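Local atomic coordinates of glucoamylase (Thermoanaerobacterium thermosaccharolyticum, PDB entry 1LF6), a protein that hydrolyses terminal 1,4-linked alpha-D-glucose units one after another from the non-reducing ends of glucan chains, releasing beta-D-glucose. Residues Thr456-Ile461 with Gln472-Lys477; Asp123-Val128 with Glu267-Leu272; Tyr64-Thr69 with Thr382-Lys387; Tyr609-Gly614 with His669-Met674. All coordinates share one frame; numbering follows the deposited sequence.

Contact 1 (Thr456-Ile461 with Gln472-Lys477)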
loop_
_atom_site.group_PDB
_atom_site.type_symbol
_atom_site.label_atom_id
_atom_site.label_comp_id
_atom_site.label_asym_id
_atom_site.label_seq_id
_atom_site.Cartn_x
_atom_site.Cartn_y
_atom_site.Cartn_z
ATOM N N THR A 456 6.740 -22.978 -18.809
ATOM C CA THR A 456 6.617 -22.815 -20.252
ATOM C C THR A 456 7.489 -21.619 -20.671
ATOM O O THR A 456 8.220 -21.689 -21.664
ATOM C CB THR A 456 5.131 -22.585 -20.670
ATOM O OG1 THR A 456 4.357 -23.763 -20.385
ATOM C CG2 THR A 456 5.032 -22.277 -22.160
ATOM N N CYS A 457 7.424 -20.525 -19.911
ATOM C CA CYS A 457 8.230 -19.346 -20.217
ATOM C C CYS A 457 9.711 -19.669 -20.001
ATOM O O CYS A 457 10.576 -19.162 -20.716
ATOM C CB CYS A 457 7.826 -18.158 -19.335
ATOM S SG CYS A 457 6.140 -17.550 -19.603
ATOM N N ALA A 458 9.995 -20.521 -19.018
ATOM C CA ALA A 458 11.372 -20.905 -18.726
ATOM C C ALA A 458 11.940 -21.707 -19.887
ATOM O O ALA A 458 13.112 -21.573 -20.232
ATOM C CB ALA A 458 11.436 -21.724 -17.443
ATOM N N ALA A 459 11.100 -22.547 -20.482
ATOM C CA ALA A 459 11.512 -23.366 -21.614
ATOM C C ALA A 459 11.812 -22.469 -22.810
ATOM O O ALA A 459 12.770 -22.704 -23.547
ATOM C CB ALA A 459 10.414 -24.358 -21.966
ATOM N N TYR A 460 10.990 -21.442 -22.995
ATOM C CA TYR A 460 11.165 -20.498 -24.096
ATOM C C TYR A 460 12.501 -19.779 -23.953
ATOM O O TYR A 460 13.267 -19.674 -24.908
ATOM C CB TYR A 460 10.046 -19.457 -24.083
ATOM C CG TYR A 460 10.143 -18.434 -25.197
ATOM C CD1 TYR A 460 9.533 -18.659 -26.431
ATOM C CD2 TYR A 460 10.843 -17.238 -25.017
ATOM C CE1 TYR A 460 9.613 -17.720 -27.457
ATOM C CE2 TYR A 460 10.930 -16.292 -26.038
ATOM C CZ TYR A 460 10.312 -16.538 -27.255
ATOM O OH TYR A 460 10.388 -15.607 -28.267
ATOM N N ILE A 461 12.765 -19.277 -22.751
ATOM C CA ILE A 461 14.005 -18.561 -22.478
ATOM C C ILE A 461 15.213 -19.488 -22.585
ATOM O O ILE A 461 16.279 -19.072 -23.036
ATOM C CB ILE A 461 13.980 -17.916 -21.079
ATOM C CG1 ILE A 461 12.862 -16.871 -21.010
ATOM C CG2 ILE A 461 15.329 -17.275 -20.777
ATOM C CD1 ILE A 461 12.691 -16.241 -19.640
ATOM N N GLN A 472 13.482 -28.685 -23.079
ATOM C CA GLN A 472 12.642 -29.871 -23.187
ATOM C C GLN A 472 12.159 -30.338 -21.817
ATOM O O GLN A 472 10.995 -30.697 -21.640
ATOM C CB GLN A 472 13.411 -31.006 -23.861
ATOM C CG GLN A 472 12.576 -32.253 -24.062
ATOM C CD GLN A 472 13.382 -33.417 -24.582
ATOM O OE1 GLN A 472 13.948 -33.360 -25.673
ATOM N NE2 GLN A 472 13.440 -34.488 -23.799
ATOM N N LYS A 473 13.068 -30.335 -20.852
ATOM C CA LYS A 473 12.763 -30.749 -19.484
ATOM C C LYS A 473 11.654 -29.890 -18.863
ATOM O O LYS A 473 10.698 -30.408 -18.282
ATOM C CB LYS A 473 14.035 -30.646 -18.642
ATOM C CG LYS A 473 13.876 -31.035 -17.186
ATOM C CD LYS A 473 15.218 -30.933 -16.460
ATOM C CE LYS A 473 15.081 -31.253 -14.984
ATOM N NZ LYS A 473 14.467 -32.592 -14.761
ATOM N N TYR A 474 11.796 -28.575 -18.989
ATOM C CA TYR A 474 10.826 -27.637 -18.449
ATOM C C TYR A 474 9.448 -27.815 -19.077
ATOM O O TYR A 474 8.454 -27.947 -18.367
ATOM C CB TYR A 474 11.316 -26.204 -18.665
ATOM C CG TYR A 474 12.564 -25.855 -17.885
ATOM C CD1 TYR A 474 13.407 -24.833 -18.306
ATOM C CD2 TYR A 474 12.902 -26.547 -16.719
ATOM C CE1 TYR A 474 14.560 -24.506 -17.593
ATOM C CE2 TYR A 474 14.057 -26.226 -15.996
ATOM C CZ TYR A 474 14.880 -25.203 -16.446
ATOM O OH TYR A 474 16.034 -24.894 -15.752
ATOM N N GLN A 475 9.390 -27.829 -20.407
ATOM C CA GLN A 475 8.117 -27.986 -21.106
ATOM C C GLN A 475 7.415 -29.299 -20.823
ATOM O O GLN A 475 6.196 -29.327 -20.678
ATOM C CB GLN A 475 8.298 -27.835 -22.612
ATOM C CG GLN A 475 8.266 -26.400 -23.085
ATOM C CD GLN A 475 6.949 -25.679 -22.798
ATOM O OE1 GLN A 475 6.839 -24.482 -23.037
ATOM N NE2 GLN A 475 5.951 -26.402 -22.290
ATOM N N GLU A 476 8.177 -30.385 -20.758
ATOM C CA GLU A 476 7.595 -31.691 -20.471
ATOM C C GLU A 476 6.909 -31.663 -19.109
ATOM O O GLU A 476 5.815 -32.201 -18.942
ATOM C CB GLU A 476 8.677 -32.774 -20.479
ATOM C CG GLU A 476 8.824 -33.493 -21.811
ATOM C CD GLU A 476 9.974 -34.487 -21.816
ATOM O OE1 GLU A 476 10.036 -35.328 -20.897
ATOM O OE2 GLU A 476 10.812 -34.429 -22.741
ATOM N N LYS A 477 7.567 -31.040 -18.140
ATOM C CA LYS A 477 7.025 -30.931 -16.796
ATOM C C LYS A 477 5.754 -30.085 -16.855
ATOM O O LYS A 477 4.710 -30.473 -16.326
ATOM C CB LYS A 477 8.056 -30.277 -15.871
ATOM C CG LYS A 477 7.726 -30.361 -14.389
ATOM C CD LYS A 477 7.741 -31.804 -13.876
ATOM C CE LYS A 477 9.125 -32.421 -13.950
ATOM N NZ LYS A 477 9.152 -33.794 -13.365
#
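The phenol ring of Tyr474 meets Ala458 and Ala459 obliquely. Its CD1 lies 3.8 Å from Ala458 CB. Closer to the backbone, Tyr474 CB rests 3.9 Å from Ala459 CB. Tyr474 CG stands beside its own backbone N (chi1 -66°), which puts it on the side of Ala458. The second flat group is the Gln475 amide. The chain bends at chi2 (-61°), which brings CD round to 3.8 Å from Thr456 CA. The side chains of Gln475 and Thr456 cross obliquely. Gln475 OE1 is modelled 3.0 Å from Thr456 CG2, shorter than usual and doubtful in detail. It makes no bond with the Thr456 hydroxyl, whose main partner is Val452 O. The axes of the two antiparallel segments approach to 7.8 Å, at 160°, and small alanine side chains lie between them. Two successive helices packed this way form an alpha-helical hairpin, the building principle of the (alpha/alpha) barrel of family 15. The Tyr474 hydroxyl bonds to Asp423 on helix 414-428. Helix 395-407 packs on Ala458, while helix 676-682 lies against Thr456 and Gln475.

Contact 2 (Asp123-Val128 with Glu267-Leu272)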
loop_
_atom_site.group_PDB
_atom_site.type_symbol
_atom_site.label_atom_id
_atom_site.label_comp_id
_atom_site.label_asym_id
_atom_site.label_seq_id
_atom_site.Cartn_x
_atom_site.Cartn_y
_atom_site.Cartn_z
ATOM N N ASP A 123 -2.159 22.409 2.020
ATOM C CA ASP A 123 -1.480 22.130 0.761
ATOM C C ASP A 123 -0.300 21.292 1.209
ATOM O O ASP A 123 0.568 21.786 1.934
ATOM C CB ASP A 123 -0.990 23.428 0.113
ATOM C CG ASP A 123 -2.080 24.150 -0.646
ATOM O OD1 ASP A 123 -3.258 23.994 -0.266
ATOM O OD2 ASP A 123 -1.765 24.882 -1.621
ATOM N N ILE A 124 -0.270 20.032 0.789
ATOM C CA ILE A 124 0.791 19.124 1.206
ATOM C C ILE A 124 1.560 18.465 0.067
ATOM O O ILE A 124 0.971 17.970 -0.891
ATOM C CB ILE A 124 0.207 18.020 2.117
ATOM C CG1 ILE A 124 -0.525 18.675 3.297
ATOM C CG2 ILE A 124 1.318 17.093 2.614
ATOM C CD1 ILE A 124 -1.356 17.711 4.117
ATOM N N PHE A 125 2.883 18.454 0.202
ATOM C CA PHE A 125 3.782 17.856 -0.780
ATOM C C PHE A 125 5.189 17.891 -0.199
ATOM O O PHE A 125 5.381 18.327 0.932
ATOM C CB PHE A 125 3.729 18.633 -2.101
ATOM C CG PHE A 125 4.161 20.066 -1.983
ATOM C CD1 PHE A 125 5.484 20.430 -2.221
ATOM C CD2 PHE A 125 3.250 21.052 -1.616
ATOM C CE1 PHE A 125 5.892 21.757 -2.094
ATOM C CE2 PHE A 125 3.648 22.378 -1.486
ATOM C CZ PHE A 125 4.971 22.733 -1.725
ATOM N N THR A 126 6.174 17.432 -0.958
ATOM C CA THR A 126 7.542 17.429 -0.457
ATOM C C THR A 126 8.485 18.289 -1.292
ATOM O O THR A 126 8.142 18.724 -2.390
ATOM C CB THR A 126 8.105 16.000 -0.397
ATOM O OG1 THR A 126 8.049 15.407 -1.699
ATOM C CG2 THR A 126 7.301 15.154 0.583
ATOM N N ASP A 127 9.673 18.526 -0.747
ATOM C CA ASP A 127 10.702 19.315 -1.405
ATOM C C ASP A 127 11.454 18.377 -2.342
ATOM O O ASP A 127 12.114 17.440 -1.895
ATOM C CB ASP A 127 11.646 19.900 -0.343
ATOM C CG ASP A 127 12.668 20.877 -0.922
ATOM O OD1 ASP A 127 13.152 21.737 -0.159
ATOM O OD2 ASP A 127 12.994 20.778 -2.122
ATOM N N VAL A 128 11.341 18.620 -3.644
ATOM C CA VAL A 128 11.995 17.770 -4.633
ATOM C C VAL A 128 13.516 17.698 -4.486
ATOM O O VAL A 128 14.138 16.718 -4.901
ATOM C CB VAL A 128 11.665 18.234 -6.073
ATOM C CG1 VAL A 128 10.162 18.142 -6.319
ATOM C CG2 VAL A 128 12.154 19.666 -6.288
ATOM N N GLU A 267 13.299 28.580 0.398
ATOM C CA GLU A 267 12.857 28.478 -0.985
ATOM C C GLU A 267 11.482 29.115 -1.166
ATOM O O GLU A 267 10.719 29.237 -0.208
ATOM C CB GLU A 267 12.812 27.011 -1.419
ATOM C CG GLU A 267 12.879 26.826 -2.925
ATOM C CD GLU A 267 14.094 26.028 -3.357
ATOM O OE1 GLU A 267 14.379 25.979 -4.575
ATOM O OE2 GLU A 267 14.762 25.446 -2.482
ATOM N N ASP A 268 11.175 29.536 -2.390
ATOM C CA ASP A 268 9.883 30.149 -2.677
ATOM C C ASP A 268 8.805 29.075 -2.756
ATOM O O ASP A 268 8.907 28.142 -3.549
ATOM C CB ASP A 268 9.939 30.926 -3.993
ATOM C CG ASP A 268 8.565 31.359 -4.470
ATOM O OD1 ASP A 268 7.934 30.604 -5.240
ATOM O OD2 ASP A 268 8.112 32.447 -4.063
ATOM N N TYR A 269 7.773 29.220 -1.931
ATOM C CA TYR A 269 6.686 28.253 -1.876
ATOM C C TYR A 269 6.146 27.804 -3.235
ATOM O O TYR A 269 6.199 26.618 -3.562
ATOM C CB TYR A 269 5.528 28.794 -1.034
ATOM C CG TYR A 269 4.397 27.804 -0.911
ATOM C CD1 TYR A 269 4.508 26.687 -0.082
ATOM C CD2 TYR A 269 3.243 27.943 -1.678
ATOM C CE1 TYR A 269 3.494 25.730 -0.021
ATOM C CE2 TYR A 269 2.226 26.995 -1.628
ATOM C CZ TYR A 269 2.356 25.891 -0.798
ATOM O OH TYR A 269 1.345 24.960 -0.742
ATOM N N ASN A 270 5.618 28.741 -4.018
ATOM C CA ASN A 270 5.066 28.399 -5.326
ATOM C C ASN A 270 6.071 27.678 -6.207
ATOM O O ASN A 270 5.701 26.818 -7.005
ATOM C CB ASN A 270 4.564 29.651 -6.049
ATOM C CG ASN A 270 3.342 30.251 -5.387
ATOM O OD1 ASN A 270 2.355 29.557 -5.131
ATOM N ND2 ASN A 270 3.398 31.546 -5.106
ATOM N N ASN A 271 7.343 28.027 -6.063
ATOM C CA ASN A 271 8.385 27.391 -6.855
ATOM C C ASN A 271 8.512 25.917 -6.471
ATOM O O ASN A 271 8.557 25.046 -7.338
ATOM C CB ASN A 271 9.723 28.099 -6.640
ATOM C CG ASN A 271 10.319 28.606 -7.932
ATOM O OD1 ASN A 271 10.489 27.848 -8.893
ATOM N ND2 ASN A 271 10.645 29.897 -7.967
ATOM N N LEU A 272 8.574 25.648 -5.169
ATOM C CA LEU A 272 8.688 24.281 -4.671
ATOM C C LEU A 272 7.486 23.460 -5.102
ATOM O O LEU A 272 7.621 22.328 -5.561
ATOM C CB LEU A 272 8.767 24.266 -3.142
ATOM C CG LEU A 272 10.073 24.680 -2.464
ATOM C CD1 LEU A 272 9.875 24.655 -0.958
ATOM C CD2 LEU A 272 11.198 23.738 -2.872
HETATM O O HOH W 1 9.260 20.675 -3.977
#
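Leu272, Phe125 and Tyr269 bury the most surface where helix 269-284 packs on strand 118-126. The strand belongs to the large antiparallel sheet of the N-terminal beta-sandwich domain. Phe125 lies between the two helix residues. Its CG sits between the backbone N and the carbonyl carbon (chi1 62°), which sends it toward the helix. On one side Phe125 CE2 lies 3.7 Å from Tyr269 CE1. The two rings are oblique, with planes at 57°, and Tyr269 CZ and OH lie at the phenylalanine's edge. On the other side Phe125 CE1 is 4.0 Å from Leu272 CB. An alanine in place of Phe125 would probably open a gap between Tyr269 and Leu272 and leave the tyrosine ring freer to shift. The Tyr269 hydroxyl gives a weak hydrogen bond, 3.2 Å from OH to Asp123 OD2, an oxygen that also pairs with Lys273. Leu272 CD2 packs 3.5 Å from Asp127 OD2, while Arg130 takes the charge of Asp127. Asp268 N-caps the helix through OD1. One water joins the segments: it donates to Thr126 O and Leu272 O and accepts from Val128 N at 2.9 Å.

Contact 3 (Tyr64-Thr69 with Thr382-Lys387)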
loop_
_atom_site.group_PDB
_atom_site.type_symbol
_atom_site.label_atom_id
_atom_site.label_comp_id
_atom_site.label_asym_id
_atom_site.label_seq_id
_atom_site.Cartn_x
_atom_site.Cartn_y
_atom_site.Cartn_z
ATOM N N TYR A 64 11.080 7.952 6.032
ATOM C CA TYR A 64 12.435 8.420 5.757
ATOM C C TYR A 64 13.427 7.563 6.535
ATOM O O TYR A 64 13.192 7.234 7.698
ATOM C CB TYR A 64 12.610 9.895 6.160
ATOM C CG TYR A 64 14.060 10.294 6.388
ATOM C CD1 TYR A 64 14.677 10.074 7.621
ATOM C CD2 TYR A 64 14.828 10.843 5.360
ATOM C CE1 TYR A 64 16.017 10.390 7.826
ATOM C CE2 TYR A 64 16.177 11.164 5.555
ATOM C CZ TYR A 64 16.761 10.933 6.792
ATOM O OH TYR A 64 18.087 11.244 7.003
ATOM N N PRO A 65 14.560 7.200 5.911
ATOM C CA PRO A 65 14.972 7.530 4.543
ATOM C C PRO A 65 14.600 6.434 3.547
ATOM O O PRO A 65 14.959 6.506 2.370
ATOM C CB PRO A 65 16.473 7.682 4.683
ATOM C CG PRO A 65 16.797 6.558 5.618
ATOM C CD PRO A 65 15.698 6.648 6.670
ATOM N N THR A 66 13.900 5.415 4.032
ATOM C CA THR A 66 13.474 4.309 3.185
ATOM C C THR A 66 11.963 4.177 3.293
ATOM O O THR A 66 11.366 4.589 4.290
ATOM C CB THR A 66 14.111 2.978 3.614
ATOM O OG1 THR A 66 13.733 2.693 4.962
ATOM C CG2 THR A 66 15.634 3.048 3.509
ATOM N N ILE A 67 11.350 3.582 2.279
ATOM C CA ILE A 67 9.903 3.436 2.254
ATOM C C ILE A 67 9.330 2.495 3.323
ATOM O O ILE A 67 8.118 2.404 3.474
ATOM C CB ILE A 67 9.436 3.007 0.840
ATOM C CG1 ILE A 67 7.976 3.405 0.631
ATOM C CG2 ILE A 67 9.657 1.508 0.642
ATOM C CD1 ILE A 67 7.527 3.264 -0.808
ATOM N N ASP A 68 10.191 1.803 4.068
ATOM C CA ASP A 68 9.710 0.913 5.125
ATOM C C ASP A 68 10.119 1.440 6.500
ATOM O O ASP A 68 10.056 0.725 7.501
ATOM C CB ASP A 68 10.228 -0.518 4.918
ATOM C CG ASP A 68 11.693 -0.681 5.285
ATOM O OD1 ASP A 68 12.447 0.313 5.224
ATOM O OD2 ASP A 68 12.094 -1.819 5.622
ATOM N N THR A 69 10.528 2.706 6.541
ATOM C CA THR A 69 10.925 3.336 7.797
ATOM C C THR A 69 9.994 4.505 8.122
ATOM O O THR A 69 10.218 5.639 7.686
ATOM C CB THR A 69 12.380 3.850 7.737
ATOM O OG1 THR A 69 13.235 2.795 7.286
ATOM C CG2 THR A 69 12.853 4.296 9.125
ATOM N N THR A 382 10.358 -10.456 1.331
ATOM C CA THR A 382 11.635 -9.926 1.789
ATOM C C THR A 382 11.502 -8.470 2.196
ATOM O O THR A 382 10.548 -7.790 1.808
ATOM C CB THR A 382 12.689 -9.965 0.670
ATOM O OG1 THR A 382 12.200 -9.218 -0.448
ATOM C CG2 THR A 382 12.982 -11.389 0.232
ATOM N N TRP A 383 12.467 -7.994 2.977
ATOM C CA TRP A 383 12.488 -6.593 3.363
ATOM C C TRP A 383 12.935 -5.912 2.077
ATOM O O TRP A 383 13.437 -6.576 1.167
ATOM C CB TRP A 383 13.534 -6.334 4.443
ATOM C CG TRP A 383 13.306 -7.081 5.700
ATOM C CD1 TRP A 383 13.714 -8.351 5.985
ATOM C CD2 TRP A 383 12.627 -6.603 6.864
ATOM N NE1 TRP A 383 13.336 -8.694 7.262
ATOM C CE2 TRP A 383 12.667 -7.638 7.823
ATOM C CE3 TRP A 383 11.989 -5.398 7.189
ATOM C CZ2 TRP A 383 12.091 -7.507 9.093
ATOM C CZ3 TRP A 383 11.416 -5.266 8.448
ATOM C CH2 TRP A 383 11.473 -6.318 9.388
ATOM N N ILE A 384 12.768 -4.601 1.993
ATOM C CA ILE A 384 13.180 -3.897 0.787
ATOM C C ILE A 384 14.677 -4.072 0.514
ATOM O O ILE A 384 15.122 -3.952 -0.625
ATOM C CB ILE A 384 12.827 -2.398 0.870
ATOM C CG1 ILE A 384 13.353 -1.793 2.173
ATOM C CG2 ILE A 384 11.316 -2.231 0.786
ATOM C CD1 ILE A 384 13.025 -0.316 2.328
ATOM N N SER A 385 15.442 -4.374 1.562
ATOM C CA SER A 385 16.881 -4.580 1.430
ATOM C C SER A 385 17.159 -5.834 0.605
ATOM O O SER A 385 18.248 -6.001 0.052
ATOM C CB SER A 385 17.521 -4.750 2.809
ATOM O OG SER A 385 17.075 -5.954 3.413
ATOM N N GLY A 386 16.165 -6.717 0.536
ATOM C CA GLY A 386 16.318 -7.953 -0.203
ATOM C C GLY A 386 16.469 -9.142 0.733
ATOM O O GLY A 386 16.445 -10.292 0.295
ATOM N N LYS A 387 16.624 -8.871 2.026
ATOM C CA LYS A 387 16.772 -9.938 3.010
ATOM C C LYS A 387 15.450 -10.667 3.224
ATOM O O LYS A 387 14.391 -10.045 3.302
ATOM C CB LYS A 387 17.264 -9.377 4.350
ATOM C CG LYS A 387 17.346 -10.428 5.451
ATOM C CD LYS A 387 18.096 -9.922 6.678
ATOM C CE LYS A 387 17.364 -8.786 7.370
ATOM N NZ LYS A 387 18.102 -8.319 8.579
HETATM O O HOH W 2 11.207 -3.875 3.921
#
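Ile384 lays its outer branch over the carboxylate of Asp68. Its CG1 sits between the backbone N and the carbonyl carbon (chi1 52°), and CD1 continues the chain extended. CD1 is modelled 3.0 Å from Asp68 OD1, closer than expected for a methyl and so doubtful in detail. The same methyl lies 3.7 Å from Thr66 CB. The other branch packs methyl to methyl, with Ile384 CG2 4.1 Å from Ile67 CG2. Asp68 OD2 also lies near the plane of the Trp383 indole, at its edge, 3.9 Å from CE3. The carboxylate is held by Thr66 directly and by Ile384 N through a water. Thr66 OG1 bonds to Asp68 OD1 at 2.7 Å, meeting it nearly along the C-O axis. The water donates to Asp68 OD2 and accepts from Ile384 N at 2.6 Å. An alanine at Asp68 would probably leave Thr66 OG1 and this water without their acceptor and uncover the end of Ile384. Each segment contains a type I turn, Thr66-Thr69 and Trp383-Gly386. Asp310 takes the N-H of Ile67 and touches Ile384 as well. The first turn links strands 58-63 and 70-80 of the seven-stranded sheet in the N-terminal beta-sandwich domain. The second lies in the loop between helices 358-375 and 395-407 of the (alpha/alpha) barrel, and the contact joins the two domains.

Contact 4 (Tyr609-Gly614 with His669-Met674)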
loop_
_atom_site.group_PDB
_atom_site.type_symbol
_atom_site.label_atom_id
_atom_site.label_comp_id
_atom_site.label_asym_id
_atom_site.label_seq_id
_atom_site.Cartn_x
_atom_site.Cartn_y
_atom_site.Cartn_z
ATOM N N TYR A 609 -11.282 -11.713 -16.560
ATOM C CA TYR A 609 -11.759 -12.988 -17.084
ATOM C C TYR A 609 -12.848 -12.735 -18.126
ATOM O O TYR A 609 -12.879 -13.384 -19.170
ATOM C CB TYR A 609 -12.331 -13.879 -15.976
ATOM C CG TYR A 609 -13.250 -14.943 -16.539
ATOM C CD1 TYR A 609 -14.629 -14.743 -16.587
ATOM C CD2 TYR A 609 -12.733 -16.106 -17.116
ATOM C CE1 TYR A 609 -15.476 -15.668 -17.203
ATOM C CE2 TYR A 609 -13.567 -17.038 -17.735
ATOM C CZ TYR A 609 -14.940 -16.812 -17.777
ATOM O OH TYR A 609 -15.775 -17.713 -18.404
ATOM N N GLU A 610 -13.737 -11.792 -17.839
ATOM C CA GLU A 610 -14.817 -11.489 -18.763
ATOM C C GLU A 610 -14.270 -11.091 -20.132
ATOM O O GLU A 610 -14.831 -11.474 -21.158
ATOM C CB GLU A 610 -15.717 -10.395 -18.188
ATOM C CG GLU A 610 -16.509 -10.837 -16.951
ATOM C CD GLU A 610 -17.449 -12.012 -17.226
ATOM O OE1 GLU A 610 -18.146 -11.979 -18.259
ATOM O OE2 GLU A 610 -17.504 -12.956 -16.406
ATOM N N ILE A 611 -13.173 -10.338 -20.155
ATOM C CA ILE A 611 -12.565 -9.940 -21.415
ATOM C C ILE A 611 -12.114 -11.202 -22.148
ATOM O O ILE A 611 -12.353 -11.354 -23.351
ATOM C CB ILE A 611 -11.348 -9.009 -21.197
ATOM C CG1 ILE A 611 -11.822 -7.670 -20.609
ATOM C CG2 ILE A 611 -10.613 -8.778 -22.524
ATOM C CD1 ILE A 611 -10.705 -6.678 -20.343
ATOM N N ALA A 612 -11.464 -12.105 -21.423
ATOM C CA ALA A 612 -11.006 -13.367 -22.003
ATOM C C ALA A 612 -12.195 -14.115 -22.597
ATOM O O ALA A 612 -12.057 -14.819 -23.598
ATOM C CB ALA A 612 -10.343 -14.221 -20.929
ATOM N N ALA A 613 -13.359 -13.961 -21.974
ATOM C CA ALA A 613 -14.579 -14.621 -22.435
ATOM C C ALA A 613 -15.262 -13.854 -23.566
ATOM O O ALA A 613 -16.372 -14.195 -23.971
ATOM C CB ALA A 613 -15.551 -14.797 -21.270
ATOM N N GLY A 614 -14.597 -12.814 -24.062
ATOM C CA GLY A 614 -15.151 -12.022 -25.147
ATOM C C GLY A 614 -16.333 -11.136 -24.782
ATOM O O GLY A 614 -17.158 -10.805 -25.638
ATOM N N HIS A 669 -9.564 -4.660 -25.780
ATOM C CA HIS A 669 -10.429 -5.816 -25.962
ATOM C C HIS A 669 -9.634 -7.119 -25.868
ATOM O O HIS A 669 -9.924 -8.088 -26.570
ATOM C CB HIS A 669 -11.153 -5.739 -27.310
ATOM C CG HIS A 669 -11.992 -4.512 -27.469
ATOM N ND1 HIS A 669 -12.974 -4.161 -26.567
ATOM C CD2 HIS A 669 -11.996 -3.552 -28.422
ATOM C CE1 HIS A 669 -13.545 -3.036 -26.959
ATOM N NE2 HIS A 669 -12.970 -2.646 -28.082
ATOM N N LYS A 670 -8.622 -7.134 -25.005
ATOM C CA LYS A 670 -7.805 -8.328 -24.807
ATOM C C LYS A 670 -7.023 -8.270 -23.499
ATOM O O LYS A 670 -6.742 -7.191 -22.976
ATOM C CB LYS A 670 -6.837 -8.514 -25.976
ATOM C CG LYS A 670 -5.757 -7.462 -26.053
ATOM C CD LYS A 670 -4.916 -7.643 -27.305
ATOM C CE LYS A 670 -3.965 -6.467 -27.486
ATOM N NZ LYS A 670 -3.135 -6.599 -28.715
ATOM N N VAL A 671 -6.671 -9.443 -22.983
ATOM C CA VAL A 671 -5.923 -9.555 -21.739
ATOM C C VAL A 671 -4.466 -9.183 -21.996
ATOM O O VAL A 671 -3.661 -10.008 -22.424
ATOM C CB VAL A 671 -6.035 -10.988 -21.189
ATOM C CG1 VAL A 671 -5.312 -11.112 -19.853
ATOM C CG2 VAL A 671 -7.515 -11.347 -21.036
ATOM N N LEU A 672 -4.141 -7.925 -21.714
ATOM C CA LEU A 672 -2.811 -7.391 -21.945
ATOM C C LEU A 672 -1.636 -8.000 -21.182
ATOM O O LEU A 672 -0.499 -7.887 -21.636
ATOM C CB LEU A 672 -2.831 -5.876 -21.738
ATOM C CG LEU A 672 -3.689 -5.118 -22.760
ATOM C CD1 LEU A 672 -3.710 -3.637 -22.430
ATOM C CD2 LEU A 672 -3.130 -5.351 -24.152
ATOM N N ASP A 673 -1.884 -8.644 -20.042
ATOM C CA ASP A 673 -0.779 -9.242 -19.293
ATOM C C ASP A 673 -0.645 -10.768 -19.404
ATOM O O ASP A 673 0.123 -11.378 -18.656
ATOM C CB ASP A 673 -0.848 -8.832 -17.815
ATOM C CG ASP A 673 -2.093 -9.357 -17.106
ATOM O OD1 ASP A 673 -2.988 -9.915 -17.773
ATOM O OD2 ASP A 673 -2.168 -9.191 -15.875
ATOM N N MET A 674 -1.368 -11.387 -20.333
ATOM C CA MET A 674 -1.275 -12.837 -20.497
ATOM C C MET A 674 -0.105 -13.212 -21.407
ATOM O O MET A 674 0.029 -12.682 -22.507
ATOM C CB MET A 674 -2.582 -13.404 -21.073
ATOM C CG MET A 674 -2.536 -14.907 -21.367
ATOM S SD MET A 674 -4.130 -15.575 -21.850
ATOM C CE MET A 674 -4.360 -14.764 -23.467
#
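Ile611 CG2 rests on the main chain of the opposite loop, 3.6 Å from Lys670 N and 3.9 Å from His669 C. This methyl stands anti to its own backbone N. The side chains of His669 and Lys670 start off in the other direction, which leaves their main chain to receive it. A second kind of packing, methyl on methyl, centres on Val671. Its CG2 lies 4.0 Å from Ala612 CB and 4.3 Å from Ile611 CG2, and so bridges two neighbouring residues of the helix.

Hydrogen bonds stay within each side or lead elsewhere. Helix 600-612 ends in a Schellman motif with Gly614, at positive phi, as its C-prime residue. Gly614 N bonds to Ile611 O at 2.8 Å, and Lys615 N reaches Glu610 O. The loop turns from Val671 to Met674 as a type I turn. Leu672 N is bonded to Ser665 OG, and Asp673 forms a salt bridge with Arg541.

The contact thus sets the C-terminal end of one barrel helix against the loop between helices 653-668 and 676-682. With methyls against methyls and against peptide atoms, and no polar pair between the segments, the contact depends on fit of shape. The polar bonds of Leu672 N and Asp673 lead to other parts of the fold.

How the contacts relate
From the N terminus, contact 3 opens first, at 64-69, between two sandwich strands. Contact 2 opens at 123-128 and closes at 267-272, all within the loop of contact 3. It ties a helix to the sheet of the N-terminal domain. Contact 3 closes only at 382-387, after the chain has entered the barrel, and so joins the two domains. Contacts 1 and 4 follow in series, and no loops cross. Contact 1 closes a helical hairpin with a short turn, and contact 4 joins a later helix end to a loop near the C terminus. Their nearest atoms are about 8 Å apart. Helix 676-682, just after contact 4, packs on contact 1.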